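Local coordinates for uncharacterized protein SP1917 (Streptococcus pneumoniae, PDB 3C9P) that is of unknown function but belongs to the bacterial DUF2200 family and folds as a small, largely helical single-chain protein, at residues A[44-47]-A[48-52]; A[97-100]-A[101-104]; A[81-85]-A[86-90]. All coordinates share one frame; numbering follows the deposited sequence.

In the fold
Contact 2 (97-104) lies in the core, its centre about 5 Å from that of the chain, whereas contacts 1 (44-52) and 3 (81-90) are surface contacts with centres about 13 and 14 Å from it, on opposite sides. Contact 1 starts the helix 46-52 and does not touch the others. Contacts 2 and 3 meet directly, the side chains of R97 and R98 packing on I88 and I85, so that the strand 83-84 and the turn behind it rest on helix 91-107. The chemistry follows the place: an aspartate carboxylate bonded to the backbone N of the N-cap residue in contact 1, leucines and valine with a salt bridge in contact 2, and charged side chains over a 3-10 turn in contact 3.

Contact 1: A[44-47]-A[48-52]; sequences YEVS and DVLAC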
ATOM      1  N   TYR A  44       5.694   3.061   8.874  1.00 12.71           N
ATOM      2  CA  TYR A  44       7.095   3.167   8.422  1.00 13.26           C
ATOM      3  C   TYR A  44       7.373   4.609   8.002  1.00 14.00           C
ATOM      4  O   TYR A  44       6.506   5.234   7.376  1.00 12.65           O
ATOM      5  CB  TYR A  44       7.305   2.322   7.174  1.00 12.73           C
ATOM      6  CG  TYR A  44       7.516   0.843   7.394  1.00 13.05           C
ATOM      7  CD1 TYR A  44       8.591   0.363   8.138  1.00 12.16           C
ATOM      8  CD2 TYR A  44       6.670  -0.081   6.781  1.00 13.35           C
ATOM      9  CE1 TYR A  44       8.792  -1.039   8.298  1.00 11.79           C
ATOM     10  CE2 TYR A  44       6.857  -1.447   6.929  1.00 11.83           C
ATOM     11  CZ  TYR A  44       7.912  -1.920   7.696  1.00 13.02           C
ATOM     12  OH  TYR A  44       8.089  -3.289   7.789  1.00 12.02           O
ATOM     13  N   GLU A  45       8.562   5.117   8.341  1.00 14.28           N
ATOM     14  CA  GLU A  45       9.051   6.406   7.821  1.00 15.44           C
ATOM     15  C   GLU A  45       9.342   6.200   6.340  1.00 15.35           C
ATOM     16  O   GLU A  45       9.661   5.097   5.937  1.00 14.39           O
ATOM     17  CB  GLU A  45      10.332   6.858   8.534  1.00 16.29           C
ATOM     18  CG  GLU A  45      10.173   7.205  10.028  1.00 20.76           C
ATOM     19  CD  GLU A  45       9.045   8.205  10.321  1.00 27.08           C
ATOM     20  OE1 GLU A  45       8.929   9.224   9.605  1.00 28.05           O
ATOM     21  OE2 GLU A  45       8.253   7.967  11.275  1.00 32.76           O
ATOM     22  N   VAL A  46       9.178   7.230   5.519  1.00 14.85           N
ATOM     23  CA  VAL A  46       9.521   7.101   4.103  1.00 15.93           C
ATOM     24  C   VAL A  46      10.945   6.557   3.952  1.00 15.09           C
ATOM     25  O   VAL A  46      11.194   5.703   3.090  1.00 15.34           O
ATOM     26  CB  VAL A  46       9.370   8.458   3.375  1.00 16.01           C
ATOM     27  CG1 VAL A  46      10.052   8.429   1.963  1.00 17.24           C
ATOM     28  CG2 VAL A  46       7.896   8.805   3.294  1.00 17.57           C
ATOM     29  N   SER A  47      11.864   7.010   4.810  1.00 14.31           N
ATOM     30  CA  SER A  47      13.254   6.558   4.706  1.00 15.04           C
ATOM     31  C   SER A  47      13.372   5.062   4.997  1.00 15.67           C
ATOM     32  O   SER A  47      14.248   4.403   4.430  1.00 14.57           O
ATOM     33  CB  SER A  47      14.206   7.344   5.616  1.00 15.31           C
ATOM     34  OG  SER A  47      13.772   7.275   6.975  1.00 16.61           O
ATOM     35  N   ASP A  48      12.509   4.554   5.894  1.00 16.01           N
ATOM     36  CA  ASP A  48      12.400   3.115   6.176  1.00 16.90           C
ATOM     37  C   ASP A  48      11.965   2.346   4.931  1.00 16.22           C
ATOM     38  O   ASP A  48      12.538   1.308   4.576  1.00 15.95           O
ATOM     39  CB  ASP A  48      11.363   2.867   7.277  1.00 17.31           C
ATOM     40  CG  ASP A  48      11.819   3.345   8.646  1.00 20.81           C
ATOM     41  OD1 ASP A  48      13.033   3.463   8.862  1.00 22.90           O
ATOM     42  OD2 ASP A  48      10.934   3.571   9.510  1.00 26.02           O
ATOM     43  N   VAL A  49      10.932   2.846   4.273  1.00 15.55           N
ATOM     44  CA  VAL A  49      10.434   2.200   3.047  1.00 15.79           C
ATOM     45  C   VAL A  49      11.552   2.123   1.989  1.00 15.71           C
ATOM     46  O   VAL A  49      11.820   1.050   1.417  1.00 15.16           O
ATOM     47  CB  VAL A  49       9.218   2.943   2.489  1.00 15.95           C
ATOM     48  CG1 VAL A  49       8.753   2.316   1.158  1.00 17.52           C
ATOM     49  CG2 VAL A  49       8.053   2.980   3.544  1.00 16.04           C
ATOM     50  N   LEU A  50      12.244   3.246   1.778  1.00 15.40           N
ATOM     51  CA  LEU A  50      13.338   3.303   0.813  1.00 16.00           C
ATOM     52  C   LEU A  50      14.509   2.400   1.191  1.00 16.35           C
ATOM     53  O   LEU A  50      15.130   1.798   0.319  1.00 16.16           O
ATOM     54  CB  LEU A  50      13.808   4.764   0.624  1.00 15.82           C
ATOM     55  CG  LEU A  50      12.757   5.669  -0.031  1.00 18.00           C
ATOM     56  CD1 LEU A  50      13.331   7.035  -0.252  1.00 19.61           C
ATOM     57  CD2 LEU A  50      12.231   5.088  -1.356  1.00 21.41           C
ATOM     58  N   ALA A  51      14.805   2.293   2.487  1.00 16.11           N
ATOM     59  CA  ALA A  51      15.891   1.412   2.945  1.00 16.18           C
ATOM     60  C   ALA A  51      15.597  -0.049   2.569  1.00 16.42           C
ATOM     61  O   ALA A  51      16.513  -0.800   2.196  1.00 15.33           O
ATOM     62  CB  ALA A  51      16.129   1.571   4.469  1.00 16.60           C
ATOM     63  N   CYS A  52      14.314  -0.432   2.620  1.00 16.55           N
ATOM     64  CA  CYS A  52      13.891  -1.799   2.288  1.00 17.52           C
ATOM     65  C   CYS A  52      14.135  -2.189   0.827  1.00 17.36           C
ATOM     66  O   CYS A  52      14.178  -3.374   0.499  1.00 16.56           O
ATOM     67  CB  CYS A  52      12.414  -2.016   2.617  1.00 17.68           C
ATOM     68  SG  CYS A  52      12.039  -2.006   4.393  1.00 22.44           S
TER
HETATM   69  O   HOH W   1      15.089   5.050   8.444  1.00 37.58           O
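E45 and D48 meet at the start of helix 46-52, where E45 holds the N-cap position. The backbone N of E45 gives a hydrogen bond to D48 OD2 (3.1 Å, 153° at the hydrogen), reaching the oxygen from above the carboxylate plane. Aspartate suits this place because its short chain, with CG beside its own backbone N (chi1 -70°), turns back towards the N-terminal end of the helix; the negative charge so near that end is probably favourable. The E45 carbonyl answers with its oxygen, which accepts V49 N at 3.1 Å and a weak second bond from D48 N. The E45 side chain runs alongside that of D48, with CB 3.5 Å from D48 OD2, but its own carboxylate leads away, as two like charges would be expected to do. Further on, the regular helix bonds take over, L50 N to V46 O and A51 N to S47 O. S47 OG, held between its backbone N and carbonyl carbon (chi1 56°), shares a water with D48: the water lies 3.0 Å from S47 OG and donates to D48 OD1 at 2.6 Å, so both D48 oxygens are engaged.

Apolar packing completes the turn. Y44 CB touches V49 CG2 at 3.8 Å, and the Y44 side chain crosses that of D48 at about a right angle, with CD1 against D48 CB. V46 and L50 point the same way, one helical turn apart, with V46 CG1 4.2 Å from L50 CD1. V49 faces inwards onto F13 and Y17 of helix 13-26. V46 and L50 rest on H35 of helix 31-42, while Y44 stacks on F62 and gives its hydroxyl to the F62 carbonyl oxygen of helix 59-64.

Contact 2: A[97-100]-A[101-104]; sequences RRLD and KLVD. With EDO (1,2-ethanediol), chain B.
K101 joins R97 by the first of four successive i to i+4 bonds in helix 91-107, a long alpha-helix that passes through the core of this helical protein. K101 N reaches R97 O at 3.0 Å. The lysine side chain leads away from this contact, and its NZ bonds to the carbonyl of K79; a long flexible chain suits a position from which NZ reaches K79 O in strand 79-80.

L102 N bonds to R98 O at 3.1 Å, and L102 CG lies 3.4 Å from that same oxygen. Its side chain touches V37 and W40 of helix 31-42 and V115 and Y119 of helix 112-119, as befits a leucine in a buried interface.

V103 N donates to L99 O at 2.9 Å. V103 CG2 also touches L99 CD1 at 4.1 Å, and both residues pack on L20 of helix 13-26; the compact valine and the longer leucine meet at a slant and share L20 as a neighbour.

D104 N closes the series on D100 O. D100 itself turns its carboxylate to the N-terminal side, beside its backbone N (chi1 -71°), where R97, bent at chi2, meets it in a salt bridge. R97 NH2 bonds instead to the A3 carbonyl. A 1,2-ethanediol, probably from crystallisation, sits at the guanidinium edge. The bridge runs from R97 NH1 to D100 OD2 at 2.9 Å, nearly along that oxygen's C-O axis.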
ATOM      1  N   ARG A  97      -4.030  -5.270   0.365  1.00 11.71           N
ATOM      2  CA  ARG A  97      -5.060  -4.780  -0.548  1.00 11.87           C
ATOM      3  C   ARG A  97      -5.468  -3.358  -0.201  1.00 12.04           C
ATOM      4  O   ARG A  97      -5.833  -2.606  -1.090  1.00 11.57           O
ATOM      5  CB  ARG A  97      -6.273  -5.708  -0.582  1.00 12.60           C
ATOM      6  CG  ARG A  97      -5.982  -7.076  -1.236  1.00 14.12           C
ATOM      7  CD  ARG A  97      -5.605  -6.884  -2.720  1.00 21.60           C
ATOM      8  NE  ARG A  97      -5.457  -8.160  -3.413  1.00 27.49           N
ATOM      9  CZ  ARG A  97      -4.346  -8.576  -4.015  1.00 28.90           C
ATOM     10  NH1 ARG A  97      -3.258  -7.833  -4.018  1.00 29.87           N
ATOM     11  NH2 ARG A  97      -4.333  -9.749  -4.628  1.00 32.39           N
ATOM     12  N   ARG A  98      -5.384  -2.976   1.072  1.00 11.03           N
ATOM     13  CA  ARG A  98      -5.627  -1.558   1.420  1.00 11.80           C
ATOM     14  C   ARG A  98      -4.564  -0.662   0.780  1.00 11.80           C
ATOM     15  O   ARG A  98      -4.901   0.402   0.233  1.00 11.73           O
ATOM     16  CB  ARG A  98      -5.676  -1.340   2.935  1.00 11.60           C
ATOM     17  CG  ARG A  98      -6.915  -1.891   3.593  1.00 12.20           C
ATOM     18  CD  ARG A  98      -6.812  -1.814   5.106  1.00 12.78           C
ATOM     19  NE  ARG A  98      -8.072  -2.252   5.711  1.00 14.99           N
ATOM     20  CZ  ARG A  98      -8.199  -2.931   6.844  1.00 16.82           C
ATOM     21  NH1 ARG A  98      -7.137  -3.310   7.545  1.00 13.53           N
ATOM     22  NH2 ARG A  98      -9.411  -3.239   7.276  1.00 16.15           N
ATOM     23  N   LEU A  99      -3.301  -1.089   0.799  1.00 11.31           N
ATOM     24  CA  LEU A  99      -2.283  -0.321   0.027  1.00 12.23           C
ATOM     25  C   LEU A  99      -2.592  -0.255  -1.480  1.00 12.12           C
ATOM     26  O   LEU A  99      -2.462   0.811  -2.120  1.00 11.67           O
ATOM     27  CB  LEU A  99      -0.845  -0.810   0.276  1.00 12.40           C
ATOM     28  CG  LEU A  99       0.225   0.031  -0.457  1.00 12.25           C
ATOM     29  CD1 LEU A  99       0.205   1.488  -0.007  1.00 13.20           C
ATOM     30  CD2 LEU A  99       1.622  -0.582  -0.292  1.00 10.28           C
ATOM     31  N   ASP A 100      -3.025  -1.377  -2.047  1.00 12.26           N
ATOM     32  CA  ASP A 100      -3.383  -1.390  -3.474  1.00 12.92           C
ATOM     33  C   ASP A 100      -4.464  -0.367  -3.783  1.00 13.01           C
ATOM     34  O   ASP A 100      -4.425   0.259  -4.856  1.00 12.88           O
ATOM     35  CB  ASP A 100      -3.847  -2.755  -3.952  1.00 12.31           C
ATOM     36  CG  ASP A 100      -2.708  -3.785  -4.031  1.00 16.77           C
ATOM     37  OD1 ASP A 100      -1.564  -3.460  -4.418  1.00 18.84           O
ATOM     38  OD2 ASP A 100      -2.978  -4.954  -3.724  1.00 18.83           O
ATOM     39  N   LYS A 101      -5.446  -0.231  -2.881  1.00 12.22           N
ATOM     40  CA  LYS A 101      -6.523   0.753  -3.039  1.00 12.08           C
ATOM     41  C   LYS A 101      -5.965   2.180  -3.008  1.00 11.50           C
ATOM     42  O   LYS A 101      -6.345   3.011  -3.843  1.00 10.57           O
ATOM     43  CB  LYS A 101      -7.608   0.559  -1.951  1.00 11.94           C
ATOM     44  CG  LYS A 101      -8.858   1.419  -2.109  1.00 13.51           C
ATOM     45  CD  LYS A 101      -9.604   1.083  -3.388  1.00 15.74           C
ATOM     46  CE  LYS A 101     -11.087   1.358  -3.248  1.00 19.68           C
ATOM     47  NZ  LYS A 101     -11.728   1.082  -4.576  1.00 21.25           N
ATOM     48  N   LEU A 102      -5.057   2.464  -2.067  1.00 10.26           N
ATOM     49  CA  LEU A 102      -4.467   3.809  -1.974  1.00 11.65           C
ATOM     50  C   LEU A 102      -3.682   4.159  -3.246  1.00 11.84           C
ATOM     51  O   LEU A 102      -3.746   5.286  -3.733  1.00 12.15           O
ATOM     52  CB  LEU A 102      -3.560   3.954  -0.732  1.00 11.37           C
ATOM     53  CG  LEU A 102      -4.209   3.667   0.636  1.00 11.65           C
ATOM     54  CD1 LEU A 102      -3.171   3.710   1.803  1.00  9.60           C
ATOM     55  CD2 LEU A 102      -5.340   4.670   0.894  1.00 12.30           C
ATOM     56  N   VAL A 103      -2.969   3.168  -3.778  1.00 11.00           N
ATOM     57  CA  VAL A 103      -2.169   3.324  -4.972  1.00 11.93           C
ATOM     58  C   VAL A 103      -3.091   3.453  -6.180  1.00 12.27           C
ATOM     59  O   VAL A 103      -2.788   4.195  -7.115  1.00 12.81           O
ATOM     60  CB  VAL A 103      -1.183   2.143  -5.159  1.00 11.79           C
ATOM     61  CG1 VAL A 103      -0.494   2.229  -6.492  1.00 14.28           C
ATOM     62  CG2 VAL A 103      -0.105   2.208  -4.065  1.00 11.88           C
ATOM     63  N   ASP A 104      -4.218   2.749  -6.153  1.00 12.30           N
ATOM     64  CA  ASP A 104      -5.207   2.936  -7.238  1.00 13.00           C
ATOM     65  C   ASP A 104      -5.692   4.383  -7.315  1.00 12.92           C
ATOM     66  O   ASP A 104      -5.769   4.943  -8.417  1.00 13.48           O
ATOM     67  CB  ASP A 104      -6.368   1.976  -7.108  1.00 12.48           C
ATOM     68  CG  ASP A 104      -7.131   1.812  -8.428  1.00 15.74           C
ATOM     69  OD1 ASP A 104      -6.495   1.664  -9.503  1.00 16.53           O
ATOM     70  OD2 ASP A 104      -8.369   1.836  -8.363  1.00 19.37           O
TER
HETATM   71  C1  EDO B 201      -0.402  -6.650  -4.702  1.00 37.16           C
HETATM   72  O1  EDO B 201      -0.822  -6.435  -6.050  1.00 38.54           O
HETATM   73  C2  EDO B 201       0.979  -6.046  -4.537  1.00 37.04           C
HETATM   74  O2  EDO B 201       1.198  -5.107  -5.590  1.00 36.60           O

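Contact 3: A[81-85]-A[86-90]; sequences CGVRI and EEIDD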
ATOM      1  N   CYS A  81      -8.371  -5.355  -7.076  1.00 26.12           N
ATOM      2  CA  CYS A  81      -7.852  -6.653  -7.528  1.00 27.20           C
ATOM      3  C   CYS A  81      -8.939  -7.733  -7.550  1.00 26.60           C
ATOM      4  O   CYS A  81      -8.650  -8.907  -7.285  1.00 27.48           O
ATOM      5  CB  CYS A  81      -6.677  -7.105  -6.645  1.00 27.50           C
ATOM      6  SG  CYS A  81      -5.347  -5.871  -6.406  1.00 32.21           S
ATOM      7  N   GLY A  82     -10.183  -7.333  -7.817  1.00 25.55           N
ATOM      8  CA  GLY A  82     -11.327  -8.263  -7.931  1.00 24.11           C
ATOM      9  C   GLY A  82     -12.162  -8.597  -6.687  1.00 23.45           C
ATOM     10  O   GLY A  82     -13.199  -9.272  -6.794  1.00 23.12           O
ATOM     11  N   VAL A  83     -11.728  -8.132  -5.505  1.00 21.47           N
ATOM     12  CA  VAL A  83     -12.338  -8.562  -4.244  1.00 19.35           C
ATOM     13  C   VAL A  83     -12.690  -7.395  -3.317  1.00 18.04           C
ATOM     14  O   VAL A  83     -12.137  -6.296  -3.435  1.00 17.01           O
ATOM     15  CB  VAL A  83     -11.443  -9.584  -3.459  1.00 19.70           C
ATOM     16  CG1 VAL A  83     -11.311 -10.920  -4.234  1.00 19.94           C
ATOM     17  CG2 VAL A  83     -10.061  -8.995  -3.146  1.00 20.63           C
ATOM     18  N   ARG A  84     -13.607  -7.648  -2.387  1.00 16.45           N
ATOM     19  CA  ARG A  84     -14.016  -6.618  -1.438  1.00 15.50           C
ATOM     20  C   ARG A  84     -13.055  -6.577  -0.250  1.00 14.55           C
ATOM     21  O   ARG A  84     -12.939  -7.561   0.492  1.00 12.87           O
ATOM     22  CB  ARG A  84     -15.446  -6.868  -0.982  1.00 16.07           C
ATOM     23  CG  ARG A  84     -16.050  -5.682  -0.356  1.00 19.07           C
ATOM     24  CD  ARG A  84     -17.580  -5.764  -0.302  1.00 24.41           C
ATOM     25  NE  ARG A  84     -18.230  -5.559  -1.597  1.00 28.14           N
ATOM     26  CZ  ARG A  84     -18.298  -4.400  -2.252  1.00 31.76           C
ATOM     27  NH1 ARG A  84     -17.727  -3.303  -1.764  1.00 33.42           N
ATOM     28  NH2 ARG A  84     -18.930  -4.348  -3.419  1.00 32.73           N
ATOM     29  N   ILE A  85     -12.403  -5.425  -0.052  1.00 12.85           N
ATOM     30  CA  ILE A  85     -11.276  -5.317   0.892  1.00 12.55           C
ATOM     31  C   ILE A  85     -11.716  -5.639   2.307  1.00 13.26           C
ATOM     32  O   ILE A  85     -11.088  -6.449   2.998  1.00 13.06           O
ATOM     33  CB  ILE A  85     -10.647  -3.909   0.830  1.00 13.24           C
ATOM     34  CG1 ILE A  85      -9.886  -3.713  -0.490  1.00 13.69           C
ATOM     35  CG2 ILE A  85      -9.702  -3.653   2.016  1.00 13.39           C
ATOM     36  CD1 ILE A  85      -9.821  -2.216  -0.911  1.00 13.97           C
ATOM     37  N   GLU A  86     -12.830  -5.036   2.715  1.00 13.42           N
ATOM     38  CA  GLU A  86     -13.373  -5.243   4.056  1.00 14.43           C
ATOM     39  C   GLU A  86     -13.844  -6.695   4.340  1.00 14.42           C
ATOM     40  O   GLU A  86     -14.044  -7.058   5.493  1.00 14.15           O
ATOM     41  CB  GLU A  86     -14.503  -4.254   4.347  1.00 14.36           C
ATOM     42  CG  GLU A  86     -15.716  -4.435   3.430  1.00 13.42           C
ATOM     43  CD  GLU A  86     -15.670  -3.546   2.187  1.00 14.89           C
ATOM     44  OE1 GLU A  86     -14.570  -3.231   1.689  1.00 14.14           O
ATOM     45  OE2 GLU A  86     -16.750  -3.169   1.688  1.00 14.63           O
ATOM     46  N   GLU A  87     -13.989  -7.510   3.296  1.00 14.67           N
ATOM     47  CA  GLU A  87     -14.387  -8.917   3.442  1.00 14.92           C
ATOM     48  C   GLU A  87     -13.236  -9.905   3.323  1.00 14.91           C
ATOM     49  O   GLU A  87     -13.461 -11.124   3.321  1.00 14.56           O
ATOM     50  CB  GLU A  87     -15.475  -9.256   2.416  1.00 15.16           C
ATOM     51  CG  GLU A  87     -16.790  -8.593   2.785  1.00 17.21           C
ATOM     52  CD  GLU A  87     -17.868  -8.745   1.728  1.00 23.05           C
ATOM     53  OE1 GLU A  87     -17.690  -9.529   0.759  1.00 23.87           O
ATOM     54  OE2 GLU A  87     -18.905  -8.069   1.883  1.00 25.32           O
ATOM     55  N   ILE A  88     -12.013  -9.397   3.212  1.00 14.85           N
ATOM     56  CA  ILE A  88     -10.834 -10.270   3.118  1.00 15.48           C
ATOM     57  C   ILE A  88     -10.509 -10.886   4.484  1.00 16.29           C
ATOM     58  O   ILE A  88     -10.199 -10.171   5.440  1.00 15.88           O
ATOM     59  CB  ILE A  88      -9.586  -9.540   2.534  1.00 14.96           C
ATOM     60  CG1 ILE A  88      -9.872  -9.031   1.108  1.00 14.81           C
ATOM     61  CG2 ILE A  88      -8.346 -10.481   2.551  1.00 14.89           C
ATOM     62  CD1 ILE A  88      -8.793  -8.086   0.571  1.00 15.19           C
ATOM     63  N   ASP A  89     -10.540 -12.210   4.547  1.00 17.79           N
ATOM     64  CA  ASP A  89     -10.353 -12.925   5.813  1.00 19.58           C
ATOM     65  C   ASP A  89      -8.922 -12.914   6.337  1.00 19.67           C
ATOM     66  O   ASP A  89      -8.691 -12.727   7.540  1.00 19.77           O
ATOM     67  CB  ASP A  89     -10.825 -14.363   5.669  1.00 20.94           C
ATOM     68  CG  ASP A  89     -12.304 -14.522   5.930  1.00 25.13           C
ATOM     69  OD1 ASP A  89     -12.934 -13.603   6.536  1.00 30.20           O
ATOM     70  OD2 ASP A  89     -12.845 -15.581   5.521  1.00 30.52           O
ATOM     71  N   ASP A  90      -7.980 -13.117   5.420  1.00 18.43           N
ATOM     72  CA  ASP A  90      -6.564 -13.126   5.727  1.00 18.52           C
ATOM     73  C   ASP A  90      -6.137 -11.687   6.056  1.00 18.05           C
ATOM     74  O   ASP A  90      -6.190 -10.812   5.173  1.00 17.13           O
ATOM     75  CB  ASP A  90      -5.826 -13.634   4.490  1.00 17.97           C
ATOM     76  CG  ASP A  90      -4.344 -13.829   4.721  1.00 19.01           C
ATOM     77  OD1 ASP A  90      -3.784 -13.206   5.649  1.00 16.02           O
ATOM     78  OD2 ASP A  90      -3.742 -14.604   3.936  1.00 17.53           O
TER
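I85 O is gripped by two groups: I88 N, across the turn, donates to it at 3.1 Å in a fairly straight bond (164° at the hydrogen), and the side-chain NE2 of Q94 also bonds to it, which ties the turn to helix 91-107. One residue earlier, R84 O accepts E87 N at 3.0 Å. These are successive i to i+3 bonds, the mark of a 3-10 turn, and here the turn leads out of strand 83-84, the second strand of a beta hairpin with strand 79-80.

Two glutamates attend the R84 side chain. E86 has CG between its backbone N and carbonyl carbon (chi1 64°) and then bends at chi2, which brings its carboxylate back over the R84 chain. E86 OE2 lies at the guanidinium edge, near its plane, and forms a long salt bridge of 3.6 Å with R84 NH1; the two flat groups are turned 64° apart. The other oxygen, E86 OE1, accepts G78 N, so the carboxylate spans R84 on strand 83-84 and the backbone just before strand 79-80. E87, the second glutamate, reaches R84 with a chain extended beyond CG, and its OE2 touches R84 CD at 3.4 Å; the R84 NE to E87 OE2 separation is 4.3 Å, beyond a salt bridge, so attraction there is probably modest. A long arginine suits this surface place: its CG and CD methylenes meet the two carboxylates, whose side chains it crosses at a slant.

Under the turn, the apolar side chain of I85 suits its buried place against I80 of strand 79-80 and R98 of helix 91-107. Beside it V83 and I88 cross at about a right angle, and V83 CG2 meets I88 CD1 at 4.0 Å.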